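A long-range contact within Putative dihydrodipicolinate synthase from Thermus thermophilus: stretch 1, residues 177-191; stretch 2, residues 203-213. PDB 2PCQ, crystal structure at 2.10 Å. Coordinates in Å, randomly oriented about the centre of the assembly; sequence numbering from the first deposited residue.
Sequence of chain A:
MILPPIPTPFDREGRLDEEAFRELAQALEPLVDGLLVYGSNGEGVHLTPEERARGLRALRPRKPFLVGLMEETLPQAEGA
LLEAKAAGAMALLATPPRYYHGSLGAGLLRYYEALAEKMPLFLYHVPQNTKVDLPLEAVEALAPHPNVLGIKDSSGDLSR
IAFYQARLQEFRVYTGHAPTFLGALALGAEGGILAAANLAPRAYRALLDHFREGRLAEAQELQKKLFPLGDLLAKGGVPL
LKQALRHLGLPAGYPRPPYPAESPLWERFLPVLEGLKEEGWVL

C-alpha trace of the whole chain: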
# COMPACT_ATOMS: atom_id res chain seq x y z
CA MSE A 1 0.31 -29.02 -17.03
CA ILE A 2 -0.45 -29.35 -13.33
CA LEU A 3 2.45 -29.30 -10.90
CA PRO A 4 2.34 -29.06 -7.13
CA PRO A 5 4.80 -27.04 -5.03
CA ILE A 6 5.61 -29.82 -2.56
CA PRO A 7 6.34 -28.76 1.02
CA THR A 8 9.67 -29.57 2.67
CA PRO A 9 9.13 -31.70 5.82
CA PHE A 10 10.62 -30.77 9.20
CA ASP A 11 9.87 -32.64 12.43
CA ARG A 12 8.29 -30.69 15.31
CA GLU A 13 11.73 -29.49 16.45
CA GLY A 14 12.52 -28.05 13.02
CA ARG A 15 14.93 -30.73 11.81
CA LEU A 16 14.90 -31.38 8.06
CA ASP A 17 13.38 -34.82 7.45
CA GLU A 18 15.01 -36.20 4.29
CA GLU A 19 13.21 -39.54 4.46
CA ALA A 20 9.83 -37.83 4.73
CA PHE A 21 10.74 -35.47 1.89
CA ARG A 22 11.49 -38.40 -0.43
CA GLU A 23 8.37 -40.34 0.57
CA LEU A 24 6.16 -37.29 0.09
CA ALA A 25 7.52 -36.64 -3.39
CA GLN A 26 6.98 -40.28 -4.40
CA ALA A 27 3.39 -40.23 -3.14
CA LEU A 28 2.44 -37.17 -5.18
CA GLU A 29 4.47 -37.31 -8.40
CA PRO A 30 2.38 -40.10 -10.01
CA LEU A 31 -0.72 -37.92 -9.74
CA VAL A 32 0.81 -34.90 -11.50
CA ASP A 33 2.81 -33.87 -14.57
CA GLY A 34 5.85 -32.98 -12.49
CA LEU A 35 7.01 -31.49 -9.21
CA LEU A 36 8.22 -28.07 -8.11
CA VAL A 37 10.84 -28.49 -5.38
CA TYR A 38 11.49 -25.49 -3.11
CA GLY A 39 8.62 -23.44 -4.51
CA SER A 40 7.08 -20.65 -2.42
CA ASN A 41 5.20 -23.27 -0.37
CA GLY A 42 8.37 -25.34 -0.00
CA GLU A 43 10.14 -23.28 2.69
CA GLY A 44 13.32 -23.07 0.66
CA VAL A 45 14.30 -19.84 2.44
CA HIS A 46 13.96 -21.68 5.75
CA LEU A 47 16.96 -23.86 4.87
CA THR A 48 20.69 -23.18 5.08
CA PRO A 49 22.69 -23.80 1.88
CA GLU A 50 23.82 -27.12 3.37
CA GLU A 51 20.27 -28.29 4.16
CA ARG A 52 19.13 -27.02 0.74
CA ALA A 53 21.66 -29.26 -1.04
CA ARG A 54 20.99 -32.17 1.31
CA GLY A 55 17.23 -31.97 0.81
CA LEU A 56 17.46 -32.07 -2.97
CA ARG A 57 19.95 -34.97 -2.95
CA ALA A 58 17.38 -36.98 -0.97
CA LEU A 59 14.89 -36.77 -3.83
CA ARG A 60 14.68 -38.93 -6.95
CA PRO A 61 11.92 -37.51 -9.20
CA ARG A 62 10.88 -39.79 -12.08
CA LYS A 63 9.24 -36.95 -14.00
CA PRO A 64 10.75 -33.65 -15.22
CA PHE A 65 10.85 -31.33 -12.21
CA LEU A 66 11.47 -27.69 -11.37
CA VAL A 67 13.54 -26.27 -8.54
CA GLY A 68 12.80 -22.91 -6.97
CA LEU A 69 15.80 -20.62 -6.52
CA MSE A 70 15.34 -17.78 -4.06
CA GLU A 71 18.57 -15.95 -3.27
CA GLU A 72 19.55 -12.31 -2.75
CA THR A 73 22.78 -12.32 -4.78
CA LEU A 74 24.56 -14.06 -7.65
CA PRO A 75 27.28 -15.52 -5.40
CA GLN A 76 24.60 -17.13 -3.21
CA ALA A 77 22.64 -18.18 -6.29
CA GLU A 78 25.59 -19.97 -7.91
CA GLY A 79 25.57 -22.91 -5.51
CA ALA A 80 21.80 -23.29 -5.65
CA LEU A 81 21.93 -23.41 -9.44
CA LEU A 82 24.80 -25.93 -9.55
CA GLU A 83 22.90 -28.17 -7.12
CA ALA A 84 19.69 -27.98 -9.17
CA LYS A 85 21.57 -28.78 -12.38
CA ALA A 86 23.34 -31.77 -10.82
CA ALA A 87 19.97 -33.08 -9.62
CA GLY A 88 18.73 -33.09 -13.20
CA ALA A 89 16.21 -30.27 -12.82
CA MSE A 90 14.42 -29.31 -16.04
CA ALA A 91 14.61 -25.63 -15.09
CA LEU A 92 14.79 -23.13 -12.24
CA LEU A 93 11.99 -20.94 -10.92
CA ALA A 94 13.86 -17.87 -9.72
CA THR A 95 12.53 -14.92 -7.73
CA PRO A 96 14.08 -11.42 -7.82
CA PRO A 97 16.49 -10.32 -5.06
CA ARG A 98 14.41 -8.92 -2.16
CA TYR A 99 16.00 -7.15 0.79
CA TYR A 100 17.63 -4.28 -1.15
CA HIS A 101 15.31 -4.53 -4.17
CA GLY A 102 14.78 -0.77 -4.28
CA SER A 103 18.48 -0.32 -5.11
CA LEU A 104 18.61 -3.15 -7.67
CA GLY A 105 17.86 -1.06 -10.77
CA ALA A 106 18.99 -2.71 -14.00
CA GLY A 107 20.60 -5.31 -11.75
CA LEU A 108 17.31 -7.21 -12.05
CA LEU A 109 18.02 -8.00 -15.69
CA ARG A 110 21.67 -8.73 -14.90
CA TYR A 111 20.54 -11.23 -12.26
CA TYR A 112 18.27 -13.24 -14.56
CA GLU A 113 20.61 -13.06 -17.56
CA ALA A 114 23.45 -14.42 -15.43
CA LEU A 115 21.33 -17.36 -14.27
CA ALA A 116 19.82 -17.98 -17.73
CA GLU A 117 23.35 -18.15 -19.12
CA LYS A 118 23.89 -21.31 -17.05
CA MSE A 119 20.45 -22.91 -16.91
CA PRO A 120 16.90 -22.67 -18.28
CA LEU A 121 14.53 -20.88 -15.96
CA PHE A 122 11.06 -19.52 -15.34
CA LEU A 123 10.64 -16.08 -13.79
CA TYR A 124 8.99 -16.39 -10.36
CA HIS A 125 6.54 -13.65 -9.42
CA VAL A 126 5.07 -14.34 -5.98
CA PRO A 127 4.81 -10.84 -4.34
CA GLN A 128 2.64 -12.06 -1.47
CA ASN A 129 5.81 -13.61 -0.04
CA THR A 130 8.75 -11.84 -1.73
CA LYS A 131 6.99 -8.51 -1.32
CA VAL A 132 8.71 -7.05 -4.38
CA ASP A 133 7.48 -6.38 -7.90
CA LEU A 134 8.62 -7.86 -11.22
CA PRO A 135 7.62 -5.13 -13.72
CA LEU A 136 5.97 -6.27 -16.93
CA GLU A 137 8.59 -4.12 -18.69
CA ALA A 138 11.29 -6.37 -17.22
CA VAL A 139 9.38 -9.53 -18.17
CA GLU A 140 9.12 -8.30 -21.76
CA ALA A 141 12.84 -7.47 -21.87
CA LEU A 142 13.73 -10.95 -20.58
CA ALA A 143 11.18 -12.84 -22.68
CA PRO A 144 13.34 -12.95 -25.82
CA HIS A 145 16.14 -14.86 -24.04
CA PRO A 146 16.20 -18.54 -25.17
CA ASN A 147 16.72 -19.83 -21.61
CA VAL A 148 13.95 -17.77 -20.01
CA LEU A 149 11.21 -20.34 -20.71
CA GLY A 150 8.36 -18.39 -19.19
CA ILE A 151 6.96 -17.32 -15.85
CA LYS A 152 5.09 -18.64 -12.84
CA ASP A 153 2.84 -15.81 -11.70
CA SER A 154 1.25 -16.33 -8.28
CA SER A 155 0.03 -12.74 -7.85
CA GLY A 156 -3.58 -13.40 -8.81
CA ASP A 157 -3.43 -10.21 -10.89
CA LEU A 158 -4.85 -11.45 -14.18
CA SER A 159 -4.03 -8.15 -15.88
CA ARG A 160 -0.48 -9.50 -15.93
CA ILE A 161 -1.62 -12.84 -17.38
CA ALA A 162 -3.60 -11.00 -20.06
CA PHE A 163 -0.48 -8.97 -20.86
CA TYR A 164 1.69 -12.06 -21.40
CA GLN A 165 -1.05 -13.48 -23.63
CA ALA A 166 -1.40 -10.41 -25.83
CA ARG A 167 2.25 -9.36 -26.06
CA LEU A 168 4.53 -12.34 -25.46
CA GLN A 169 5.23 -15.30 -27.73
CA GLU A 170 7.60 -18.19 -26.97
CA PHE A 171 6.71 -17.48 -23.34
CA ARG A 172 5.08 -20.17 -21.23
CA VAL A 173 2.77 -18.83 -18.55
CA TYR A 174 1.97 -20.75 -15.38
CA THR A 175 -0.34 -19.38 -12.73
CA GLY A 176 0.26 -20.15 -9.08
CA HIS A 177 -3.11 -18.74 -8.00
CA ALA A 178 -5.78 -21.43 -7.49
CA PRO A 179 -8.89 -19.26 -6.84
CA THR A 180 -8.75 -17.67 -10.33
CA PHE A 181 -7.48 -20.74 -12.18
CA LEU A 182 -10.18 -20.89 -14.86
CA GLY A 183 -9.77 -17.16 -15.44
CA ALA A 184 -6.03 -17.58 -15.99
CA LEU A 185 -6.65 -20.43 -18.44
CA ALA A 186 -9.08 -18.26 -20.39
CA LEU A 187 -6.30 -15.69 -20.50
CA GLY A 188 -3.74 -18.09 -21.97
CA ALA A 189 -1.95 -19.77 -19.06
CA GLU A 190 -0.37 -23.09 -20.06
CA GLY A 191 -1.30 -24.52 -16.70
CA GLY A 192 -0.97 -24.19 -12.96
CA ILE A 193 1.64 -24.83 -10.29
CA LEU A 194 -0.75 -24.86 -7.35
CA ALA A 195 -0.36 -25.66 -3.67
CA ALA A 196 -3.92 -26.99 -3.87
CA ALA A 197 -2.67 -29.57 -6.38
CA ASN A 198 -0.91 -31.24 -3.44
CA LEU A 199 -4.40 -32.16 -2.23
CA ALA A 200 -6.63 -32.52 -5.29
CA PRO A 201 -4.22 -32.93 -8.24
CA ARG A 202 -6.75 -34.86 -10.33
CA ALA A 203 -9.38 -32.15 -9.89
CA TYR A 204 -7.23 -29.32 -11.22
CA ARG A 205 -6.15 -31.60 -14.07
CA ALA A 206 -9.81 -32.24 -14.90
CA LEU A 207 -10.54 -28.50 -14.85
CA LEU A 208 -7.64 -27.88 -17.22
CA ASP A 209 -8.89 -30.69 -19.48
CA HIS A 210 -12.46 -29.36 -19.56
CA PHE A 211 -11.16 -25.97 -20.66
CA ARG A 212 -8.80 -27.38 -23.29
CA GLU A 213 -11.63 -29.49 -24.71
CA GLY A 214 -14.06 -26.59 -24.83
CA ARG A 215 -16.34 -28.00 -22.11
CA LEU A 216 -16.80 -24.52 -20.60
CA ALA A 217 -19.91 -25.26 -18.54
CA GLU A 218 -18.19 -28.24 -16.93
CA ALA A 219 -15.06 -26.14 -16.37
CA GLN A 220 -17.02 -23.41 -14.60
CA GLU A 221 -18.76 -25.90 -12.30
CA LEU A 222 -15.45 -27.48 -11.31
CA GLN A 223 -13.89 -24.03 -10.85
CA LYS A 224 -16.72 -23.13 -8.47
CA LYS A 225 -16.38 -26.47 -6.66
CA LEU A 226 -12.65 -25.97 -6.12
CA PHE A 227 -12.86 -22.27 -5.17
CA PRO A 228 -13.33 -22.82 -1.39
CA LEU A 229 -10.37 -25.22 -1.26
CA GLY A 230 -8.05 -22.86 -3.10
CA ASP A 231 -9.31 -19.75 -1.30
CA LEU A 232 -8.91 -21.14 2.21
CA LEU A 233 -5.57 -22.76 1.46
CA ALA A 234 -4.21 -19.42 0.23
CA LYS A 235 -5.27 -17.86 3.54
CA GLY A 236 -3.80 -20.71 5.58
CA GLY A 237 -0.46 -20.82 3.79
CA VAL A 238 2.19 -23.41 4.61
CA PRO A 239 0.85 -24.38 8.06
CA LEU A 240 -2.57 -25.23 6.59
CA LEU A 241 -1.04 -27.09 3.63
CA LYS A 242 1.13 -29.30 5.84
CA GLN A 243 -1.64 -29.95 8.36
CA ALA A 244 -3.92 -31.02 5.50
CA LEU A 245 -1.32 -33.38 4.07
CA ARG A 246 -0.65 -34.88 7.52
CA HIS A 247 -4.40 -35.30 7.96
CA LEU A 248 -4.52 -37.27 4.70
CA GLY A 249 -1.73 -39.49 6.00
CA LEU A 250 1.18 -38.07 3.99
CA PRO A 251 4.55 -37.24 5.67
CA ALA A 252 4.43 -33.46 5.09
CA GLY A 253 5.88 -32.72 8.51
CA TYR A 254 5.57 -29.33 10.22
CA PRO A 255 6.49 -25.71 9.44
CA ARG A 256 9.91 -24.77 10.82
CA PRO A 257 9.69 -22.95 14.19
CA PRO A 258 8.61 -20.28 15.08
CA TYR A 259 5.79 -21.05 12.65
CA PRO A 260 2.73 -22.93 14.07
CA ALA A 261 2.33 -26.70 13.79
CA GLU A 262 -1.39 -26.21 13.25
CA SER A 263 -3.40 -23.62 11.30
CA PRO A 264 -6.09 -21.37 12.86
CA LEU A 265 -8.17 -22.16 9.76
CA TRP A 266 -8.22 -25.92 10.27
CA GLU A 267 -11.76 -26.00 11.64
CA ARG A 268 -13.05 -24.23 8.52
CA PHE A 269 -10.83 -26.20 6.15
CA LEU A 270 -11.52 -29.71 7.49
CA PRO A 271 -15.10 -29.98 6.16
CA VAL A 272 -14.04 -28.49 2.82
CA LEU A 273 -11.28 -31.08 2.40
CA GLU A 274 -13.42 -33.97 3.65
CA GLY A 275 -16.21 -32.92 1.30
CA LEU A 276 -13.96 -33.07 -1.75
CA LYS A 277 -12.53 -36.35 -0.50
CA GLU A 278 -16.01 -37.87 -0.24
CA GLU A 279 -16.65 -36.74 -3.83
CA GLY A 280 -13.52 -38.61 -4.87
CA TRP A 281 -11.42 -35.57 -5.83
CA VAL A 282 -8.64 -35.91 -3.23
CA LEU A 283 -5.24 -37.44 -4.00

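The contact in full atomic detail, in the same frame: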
# COMPACT_ATOMS: atom_id res chain seq x y z
N HIS A 177 -1.93 -19.17 -8.75
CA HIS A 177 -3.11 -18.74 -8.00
C HIS A 177 -4.33 -19.63 -8.28
O HIS A 177 -4.98 -19.51 -9.33
CB HIS A 177 -3.44 -17.29 -8.35
CG HIS A 177 -4.43 -16.65 -7.43
ND1 HIS A 177 -4.15 -16.37 -6.11
CD2 HIS A 177 -5.70 -16.23 -7.64
CE1 HIS A 177 -5.20 -15.81 -5.55
NE2 HIS A 177 -6.15 -15.71 -6.45
N ALA A 178 -4.67 -20.50 -7.33
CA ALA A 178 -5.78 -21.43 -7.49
C ALA A 178 -7.19 -20.84 -7.62
O ALA A 178 -7.97 -21.28 -8.47
CB ALA A 178 -5.76 -22.45 -6.36
N PRO A 179 -7.54 -19.85 -6.78
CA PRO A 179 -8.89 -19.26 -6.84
C PRO A 179 -9.34 -18.67 -8.18
O PRO A 179 -10.54 -18.61 -8.45
CB PRO A 179 -8.85 -18.20 -5.73
CG PRO A 179 -7.90 -18.80 -4.73
CD PRO A 179 -6.79 -19.32 -5.62
N THR A 180 -8.40 -18.25 -9.02
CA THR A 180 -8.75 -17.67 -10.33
C THR A 180 -8.27 -18.54 -11.48
O THR A 180 -8.16 -18.08 -12.62
CB THR A 180 -8.12 -16.27 -10.51
OG1 THR A 180 -6.70 -16.37 -10.33
CG2 THR A 180 -8.71 -15.28 -9.51
N PHE A 181 -8.00 -19.81 -11.19
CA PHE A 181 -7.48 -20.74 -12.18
C PHE A 181 -8.16 -20.72 -13.55
O PHE A 181 -7.50 -20.55 -14.57
CB PHE A 181 -7.47 -22.16 -11.62
CG PHE A 181 -6.65 -23.13 -12.42
CD1 PHE A 181 -5.40 -22.77 -12.91
CD2 PHE A 181 -7.13 -24.41 -12.70
CE1 PHE A 181 -4.63 -23.66 -13.65
CE2 PHE A 181 -6.37 -25.31 -13.44
CZ PHE A 181 -5.11 -24.94 -13.92
N LEU A 182 -9.48 -20.88 -13.58
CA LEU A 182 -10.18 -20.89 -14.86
C LEU A 182 -10.01 -19.56 -15.59
O LEU A 182 -9.92 -19.52 -16.82
CB LEU A 182 -11.67 -21.20 -14.67
CG LEU A 182 -12.50 -21.30 -15.96
CD1 LEU A 182 -11.86 -22.30 -16.91
CD2 LEU A 182 -13.93 -21.71 -15.63
N GLY A 183 -9.95 -18.47 -14.83
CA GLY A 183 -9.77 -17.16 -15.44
C GLY A 183 -8.40 -17.06 -16.11
O GLY A 183 -8.28 -16.50 -17.19
N ALA A 184 -7.38 -17.60 -15.45
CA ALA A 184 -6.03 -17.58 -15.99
C ALA A 184 -5.96 -18.40 -17.27
O ALA A 184 -5.31 -18.00 -18.24
CB ALA A 184 -5.05 -18.13 -14.97
N LEU A 185 -6.63 -19.55 -17.27
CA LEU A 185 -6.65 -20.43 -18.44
C LEU A 185 -7.30 -19.70 -19.62
O LEU A 185 -6.81 -19.78 -20.75
CB LEU A 185 -7.42 -21.72 -18.13
CG LEU A 185 -6.79 -22.64 -17.09
CD1 LEU A 185 -7.67 -23.88 -16.92
CD2 LEU A 185 -5.39 -23.04 -17.52
N ALA A 186 -8.39 -19.00 -19.35
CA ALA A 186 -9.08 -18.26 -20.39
C ALA A 186 -8.13 -17.22 -20.96
O ALA A 186 -8.18 -16.90 -22.15
CB ALA A 186 -10.31 -17.58 -19.82
N LEU A 187 -7.26 -16.70 -20.09
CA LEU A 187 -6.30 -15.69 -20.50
C LEU A 187 -4.94 -16.24 -20.97
O LEU A 187 -3.92 -15.56 -20.90
CB LEU A 187 -6.12 -14.65 -19.38
CG LEU A 187 -7.36 -13.77 -19.15
CD1 LEU A 187 -7.20 -12.93 -17.90
CD2 LEU A 187 -7.58 -12.88 -20.38
N GLY A 188 -4.95 -17.50 -21.42
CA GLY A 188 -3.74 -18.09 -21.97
C GLY A 188 -2.72 -18.88 -21.16
O GLY A 188 -1.75 -19.36 -21.74
N ALA A 189 -2.92 -19.02 -19.86
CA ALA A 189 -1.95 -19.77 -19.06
C ALA A 189 -1.84 -21.21 -19.57
O ALA A 189 -2.84 -21.83 -19.94
CB ALA A 189 -2.36 -19.78 -17.59
N GLU A 190 -0.62 -21.73 -19.60
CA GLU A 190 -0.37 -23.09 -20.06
C GLU A 190 -0.86 -24.07 -19.01
O GLU A 190 -1.26 -25.20 -19.33
CB GLU A 190 1.13 -23.30 -20.31
CG GLU A 190 1.50 -24.71 -20.75
CD GLU A 190 3.00 -24.90 -20.92
OE1 GLU A 190 3.61 -24.15 -21.72
OE2 GLU A 190 3.57 -25.79 -20.27
N GLY A 191 -0.84 -23.65 -17.76
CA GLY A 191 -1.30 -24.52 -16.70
C GLY A 191 -1.15 -23.88 -15.34
O GLY A 191 -1.05 -22.66 -15.22
N ALA A 203 -8.32 -33.12 -9.66
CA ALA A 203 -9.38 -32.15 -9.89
C ALA A 203 -8.92 -30.99 -10.76
O ALA A 203 -9.60 -30.60 -11.71
CB ALA A 203 -9.91 -31.63 -8.56
N TYR A 204 -7.75 -30.43 -10.44
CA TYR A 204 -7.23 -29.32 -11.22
C TYR A 204 -6.88 -29.77 -12.63
O TYR A 204 -6.99 -29.01 -13.58
CB TYR A 204 -6.03 -28.69 -10.50
CG TYR A 204 -6.47 -27.86 -9.31
CD1 TYR A 204 -7.04 -26.60 -9.50
CD2 TYR A 204 -6.40 -28.37 -8.02
CE1 TYR A 204 -7.54 -25.87 -8.42
CE2 TYR A 204 -6.91 -27.65 -6.93
CZ TYR A 204 -7.48 -26.41 -7.14
OH TYR A 204 -7.99 -25.70 -6.08
N ARG A 205 -6.48 -31.03 -12.76
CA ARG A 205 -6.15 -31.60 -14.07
C ARG A 205 -7.44 -31.68 -14.90
O ARG A 205 -7.46 -31.35 -16.08
CB ARG A 205 -5.58 -33.02 -13.89
CG ARG A 205 -5.39 -33.78 -15.20
CD ARG A 205 -4.13 -33.31 -15.90
NE ARG A 205 -4.40 -32.69 -17.19
CZ ARG A 205 -3.46 -32.17 -17.97
NH1 ARG A 205 -2.19 -32.21 -17.61
NH2 ARG A 205 -3.80 -31.63 -19.14
N ALA A 206 -8.52 -32.11 -14.25
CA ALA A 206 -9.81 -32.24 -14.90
C ALA A 206 -10.32 -30.87 -15.36
O ALA A 206 -10.90 -30.74 -16.44
CB ALA A 206 -10.82 -32.88 -13.95
N LEU A 207 -10.11 -29.85 -14.53
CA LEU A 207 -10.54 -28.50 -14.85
C LEU A 207 -9.79 -28.02 -16.09
O LEU A 207 -10.38 -27.45 -17.01
CB LEU A 207 -10.29 -27.57 -13.66
CG LEU A 207 -10.61 -26.07 -13.79
CD1 LEU A 207 -11.93 -25.86 -14.51
CD2 LEU A 207 -10.66 -25.45 -12.40
N LEU A 208 -8.48 -28.25 -16.09
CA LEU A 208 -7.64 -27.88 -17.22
C LEU A 208 -8.12 -28.61 -18.48
O LEU A 208 -8.23 -28.01 -19.55
CB LEU A 208 -6.18 -28.25 -16.92
CG LEU A 208 -5.16 -28.10 -18.05
CD1 LEU A 208 -5.16 -26.67 -18.57
CD2 LEU A 208 -3.77 -28.49 -17.56
N ASP A 209 -8.41 -29.90 -18.35
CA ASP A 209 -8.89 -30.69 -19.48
C ASP A 209 -10.21 -30.17 -20.03
O ASP A 209 -10.38 -30.03 -21.24
CB ASP A 209 -9.04 -32.17 -19.11
CG ASP A 209 -7.70 -32.87 -18.93
OD1 ASP A 209 -6.72 -32.46 -19.59
OD2 ASP A 209 -7.64 -33.84 -18.16
N HIS A 210 -11.16 -29.89 -19.14
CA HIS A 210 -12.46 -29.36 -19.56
C HIS A 210 -12.26 -28.10 -20.40
O HIS A 210 -12.87 -27.95 -21.46
CB HIS A 210 -13.33 -28.99 -18.35
CG HIS A 210 -13.98 -30.16 -17.68
ND1 HIS A 210 -14.66 -31.14 -18.37
CD2 HIS A 210 -14.09 -30.48 -16.37
CE1 HIS A 210 -15.18 -32.00 -17.52
NE2 HIS A 210 -14.85 -31.63 -16.29
N PHE A 211 -11.40 -27.20 -19.93
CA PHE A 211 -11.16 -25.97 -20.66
C PHE A 211 -10.54 -26.25 -22.02
O PHE A 211 -11.03 -25.77 -23.04
CB PHE A 211 -10.23 -25.03 -19.88
CG PHE A 211 -9.93 -23.75 -20.60
CD1 PHE A 211 -10.88 -22.74 -20.67
CD2 PHE A 211 -8.71 -23.58 -21.25
CE1 PHE A 211 -10.62 -21.57 -21.39
CE2 PHE A 211 -8.44 -22.42 -21.97
CZ PHE A 211 -9.40 -21.41 -22.04
N ARG A 212 -9.47 -27.03 -22.04
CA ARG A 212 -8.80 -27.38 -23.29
C ARG A 212 -9.73 -28.01 -24.31
O ARG A 212 -9.59 -27.79 -25.51
CB ARG A 212 -7.64 -28.34 -23.04
CG ARG A 212 -6.27 -27.70 -23.05
CD ARG A 212 -5.92 -27.19 -21.68
NE ARG A 212 -4.58 -26.62 -21.64
CZ ARG A 212 -4.28 -25.35 -21.90
NH1 ARG A 212 -5.25 -24.49 -22.23
NH2 ARG A 212 -3.03 -24.94 -21.82
N GLU A 213 -10.68 -28.81 -23.83
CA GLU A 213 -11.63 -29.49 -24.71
C GLU A 213 -12.86 -28.67 -25.05
O GLU A 213 -13.75 -29.14 -25.75
CB GLU A 213 -12.06 -30.82 -24.08
CG GLU A 213 -10.95 -31.86 -24.01
CD GLU A 213 -10.34 -32.14 -25.37
OE1 GLU A 213 -11.10 -32.32 -26.34
OE2 GLU A 213 -9.10 -32.19 -25.46
O HOH W 1 -9.20 -23.30 -6.39
O HOH W 2 -4.99 -21.60 -21.51

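The polar link between these stretches runs largely through water: a single molecule, water 2, gathers three groups from both sides. It donates to Leu185 O and to Ala189 O, each 2.7 Å from its oxygen, and accepts from Arg212 NH1 at 3.0 Å. No direct hydrogen bond across the contact is clear. Arg212 NH2 also lies 3.1 Å from Glu190 O, so the guanidinium sits beside the carbonyl-lined turn that follows helix 181-186.

That helix and helix 203-212 run in roughly the same direction, their axes 36° apart and 10.6 Å at closest approach. The spacing leaves room for large side chains, as the register indicates: Leu182 CA is 7.6 Å from Leu207 CA, and Leu185 CA is 7.5 Å from Phe211 CA. The contact buries 556 Å² in total, mostly through apolar groups.

Phe211 contributes the largest area. Its ring takes Leu185 CB over one face, 4.0 Å from the centroid and 16° off the normal, the geometry of a CH-pi contact. Its CZ reaches 3.3 Å from Leu185 O and 3.6 Å from Ala186 CA, while Leu182 CD1 packs 3.9 Å from Phe211 CD1. Leu185 also extends to Leu208, with CD2 of the former 3.8 Å from CD1 of the latter.

Near the start of helix 181-186, and toward the N-terminal end of the second stretch, the CA-to-CB bond of Phe181 points toward its partners. The edge of Tyr204 is directed at its face in an offset edge-to-face pair, with planes at 70° and centroids 5.9 Å apart; Phe181 CD2 also meets Leu207 CD2 at 3.7 Å. The Tyr204 hydroxyl finds polar company in water 1, 2.7 Å from Tyr204 OH, which donates a weak bond to Ala178 O at 3.1 Å. A second water bridge thus accompanies the aromatic packing.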